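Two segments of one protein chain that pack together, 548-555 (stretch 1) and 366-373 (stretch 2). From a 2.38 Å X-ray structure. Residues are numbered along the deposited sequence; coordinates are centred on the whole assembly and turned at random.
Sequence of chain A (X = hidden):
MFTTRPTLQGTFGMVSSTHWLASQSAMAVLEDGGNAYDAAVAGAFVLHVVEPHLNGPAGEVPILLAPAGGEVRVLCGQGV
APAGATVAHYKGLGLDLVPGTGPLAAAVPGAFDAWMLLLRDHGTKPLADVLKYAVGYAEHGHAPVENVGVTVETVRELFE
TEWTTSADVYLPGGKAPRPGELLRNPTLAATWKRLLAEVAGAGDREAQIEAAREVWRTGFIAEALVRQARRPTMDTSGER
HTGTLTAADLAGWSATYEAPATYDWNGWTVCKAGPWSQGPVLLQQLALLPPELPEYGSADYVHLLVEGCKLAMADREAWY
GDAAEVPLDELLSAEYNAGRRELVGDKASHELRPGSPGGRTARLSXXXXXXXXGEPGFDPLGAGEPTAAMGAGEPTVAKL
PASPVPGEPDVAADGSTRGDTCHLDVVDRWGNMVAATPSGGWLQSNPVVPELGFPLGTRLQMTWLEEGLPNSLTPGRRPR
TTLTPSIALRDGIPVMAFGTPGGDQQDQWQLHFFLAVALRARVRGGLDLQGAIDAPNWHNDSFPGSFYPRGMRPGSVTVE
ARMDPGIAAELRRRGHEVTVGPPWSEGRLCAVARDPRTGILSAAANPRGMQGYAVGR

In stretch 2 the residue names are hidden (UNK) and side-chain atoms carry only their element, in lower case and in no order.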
# COMPACT_ATOMS: atom_id res chain seq x y z
N TYR A 548 19.74 27.77 -3.64
CA TYR A 548 20.26 28.92 -2.88
C TYR A 548 20.41 28.50 -1.43
O TYR A 548 19.45 27.94 -0.90
CB TYR A 548 19.25 30.06 -2.96
CG TYR A 548 19.59 31.25 -2.10
CD1 TYR A 548 20.40 32.26 -2.60
CD2 TYR A 548 19.11 31.37 -0.80
CE1 TYR A 548 20.74 33.35 -1.81
CE2 TYR A 548 19.44 32.46 -0.01
CZ TYR A 548 20.26 33.46 -0.53
OH TYR A 548 20.60 34.57 0.21
N PRO A 549 21.55 28.74 -0.76
CA PRO A 549 22.71 29.53 -1.21
C PRO A 549 23.87 28.80 -1.94
O PRO A 549 25.00 29.33 -1.97
CB PRO A 549 23.23 30.09 0.13
CG PRO A 549 23.00 28.96 1.08
CD PRO A 549 21.73 28.27 0.63
N ARG A 550 23.62 27.62 -2.50
CA ARG A 550 24.54 26.95 -3.45
C ARG A 550 25.91 26.55 -2.90
O ARG A 550 26.92 26.61 -3.63
CB ARG A 550 24.78 27.79 -4.72
CG ARG A 550 23.59 28.48 -5.36
CD ARG A 550 22.66 27.50 -6.03
NE ARG A 550 23.22 26.85 -7.21
CZ ARG A 550 23.10 27.28 -8.47
NH1 ARG A 550 22.47 28.41 -8.77
NH2 ARG A 550 23.62 26.55 -9.45
N GLY A 551 26.00 26.12 -1.65
CA GLY A 551 27.27 25.59 -1.18
C GLY A 551 27.60 24.18 -1.69
O GLY A 551 26.79 23.53 -2.37
N MET A 552 28.82 23.74 -1.42
CA MET A 552 29.21 22.33 -1.54
C MET A 552 29.88 21.83 -0.26
O MET A 552 30.42 22.62 0.51
CB MET A 552 30.11 22.12 -2.76
CG MET A 552 31.62 22.06 -2.55
SD MET A 552 32.47 21.80 -4.12
CE MET A 552 33.38 20.31 -3.76
N ARG A 553 29.83 20.52 -0.04
CA ARG A 553 30.44 19.91 1.14
C ARG A 553 31.48 18.89 0.68
O ARG A 553 31.13 17.77 0.33
CB ARG A 553 29.38 19.26 2.02
CG ARG A 553 28.34 20.25 2.56
CD ARG A 553 27.00 19.60 2.86
NE ARG A 553 26.84 19.17 4.27
CZ ARG A 553 26.30 18.02 4.71
NH1 ARG A 553 25.85 17.08 3.86
NH2 ARG A 553 26.21 17.78 6.02
N PRO A 554 32.77 19.30 0.65
CA PRO A 554 33.81 18.43 0.09
C PRO A 554 33.93 17.08 0.80
O PRO A 554 33.95 17.03 2.03
CB PRO A 554 35.09 19.24 0.29
CG PRO A 554 34.65 20.66 0.31
CD PRO A 554 33.31 20.63 0.98
N GLY A 555 33.99 16.02 -0.00
CA GLY A 555 34.12 14.64 0.49
C GLY A 555 32.98 14.10 1.35
O GLY A 555 33.15 13.07 2.01
N UNK A 366 32.05 31.21 -10.72
CA UNK A 366 32.91 31.77 -9.67
C UNK A 366 32.55 31.22 -8.27
O UNK A 366 33.42 31.09 -7.41
c UNK A 366 32.83 33.28 -9.69
N UNK A 367 31.27 30.88 -8.08
CA UNK A 367 30.76 30.26 -6.85
C UNK A 367 30.98 28.74 -6.69
O UNK A 367 30.63 28.16 -5.64
c UNK A 367 28.75 32.60 -5.34
n UNK A 367 28.68 32.85 -7.51
n UNK A 367 28.44 33.90 -5.66
c UNK A 367 29.26 30.51 -6.78
c UNK A 367 28.40 34.02 -6.98
c UNK A 367 28.91 31.93 -6.51
N UNK A 368 31.56 28.09 -7.70
CA UNK A 368 31.71 26.63 -7.70
C UNK A 368 32.73 26.07 -6.68
O UNK A 368 32.72 24.87 -6.41
c UNK A 368 32.06 26.16 -9.10
N UNK A 369 33.59 26.93 -6.14
CA UNK A 369 34.53 26.55 -5.06
C UNK A 369 33.96 26.71 -3.63
O UNK A 369 34.56 26.21 -2.67
o UNK A 369 34.53 29.33 -5.34
c UNK A 369 35.86 27.31 -5.21
c UNK A 369 35.68 28.83 -5.39
o UNK A 369 36.70 29.54 -5.58
N UNK A 370 32.82 27.39 -3.50
CA UNK A 370 32.25 27.77 -2.19
C UNK A 370 31.78 26.57 -1.36
O UNK A 370 31.01 25.74 -1.84
c UNK A 370 30.86 30.37 -0.44
c UNK A 370 30.27 29.13 -1.12
c UNK A 370 28.79 29.34 -1.44
c UNK A 370 31.07 28.73 -2.38
N UNK A 371 32.20 26.56 -0.09
CA UNK A 371 31.88 25.49 0.87
C UNK A 371 30.67 25.81 1.78
O UNK A 371 30.73 26.71 2.63
c UNK A 371 33.11 25.19 1.77
c UNK A 371 34.30 24.79 0.92
c UNK A 371 32.81 24.10 2.79
N UNK A 372 29.59 25.04 1.61
CA UNK A 372 28.47 25.03 2.55
C UNK A 372 29.01 24.49 3.86
O UNK A 372 29.63 23.42 3.87
c UNK A 372 27.34 24.12 2.07
N UNK A 373 28.79 25.22 4.94
CA UNK A 373 29.06 24.69 6.27
C UNK A 373 27.94 25.11 7.21
O UNK A 373 27.39 26.21 7.09
c UNK A 373 30.48 25.05 6.81
o UNK A 373 30.86 24.13 7.85
c UNK A 373 30.58 26.50 7.34

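Position 366 carries one side-chain atom, a carbon, which is all an alanine has. The single carbon makes it Ala366; it lies out of reach of stretch 1, and the contact asks nothing of it.

At 367 a single carbon leads to a five-membered ring of three carbons and two nitrogens, which is the imidazole of histidine. His367 directs its CA-to-CB bond toward stretch 1, yet no atom of its side chain comes within 5 Å. Its backbone does nearer work: its O accepts a hydrogen bond from the N of position 370, 3.2 Å away, a bond within stretch 2 that spans 367 to 370.

Position 368 again has a lone carbon, pointing away from stretch 1; this is Ala368. Its contribution is a backbone one, with Ala368 O lying 3.8 Å from Met552 SD.

Position 369 shows two carbons, the second bearing two oxygens: a carboxylate on a short stem, hence Asp369. Its CA-to-CB bond points away, and the acid makes no contact with stretch 1.

Position 370 has four carbons, forked at the second, the pattern of leucine. The CA-to-CB bond of Leu370 runs sideways, but with chi1 at t and chi2 at p the fork comes nearer, placing Leu370 CD2 3.8 Å from Pro549 O and 4.0 Å from Arg550 O. One methyl thus rests near two backbone carbonyl oxygens, while the leucine's own carbonyl serves as an acceptor: Met552 N donates to Leu370 O at 3.0 Å.

At 371 one carbon carries two more, a branch directly at CB, so the residue is valine. The CA-to-CB bond of Val371 points away overall, though CB touches stretch 1, and Val371 CG1 meets Pro554 CD at 3.9 Å, an apolar touch. On the backbone, Val371 CA lies 3.2 Å from Met552 O in a CA-H...O contact.

Position 372 has one carbon, aimed toward stretch 1: Ala372. Its CB sits 3.6 Å from Gly551 CA, and Gly551 CA and Ala372 CA are 4.0 Å apart, the shorter of the two CA pairings in the register. The fit depends on the glycine, for an ideal CB built on Gly551 would stand 2.3 Å from Ala372 CB, a clash. Ala372 N also donates a weak hydrogen bond to Met552 O at 2.8 Å, and Arg553 CG packs 3.7 Å from Ala372 O.

At 373 one carbon bears an oxygen and a carbon, the branched hydroxyl side chain of threonine. The CA-to-CB bond of Thr373 points away, and the residue makes no contact with stretch 1.

The contact is a short backbone clasp centred on Met552, whose N and O are both engaged, by Leu370 O and Ala372 N respectively. Side chains supplement it at the margins: leucine near the carbonyl oxygens of Pro549 and Arg550, valine against Pro554. The rule for a designer is economy. Two backbone hydrogen bonds, one of them weak, join the loops, and a glycine facing an alanine lets the chains close in, all within 379 Å² of buried surface.

Stretch 2 (366-373) AHADLVAT
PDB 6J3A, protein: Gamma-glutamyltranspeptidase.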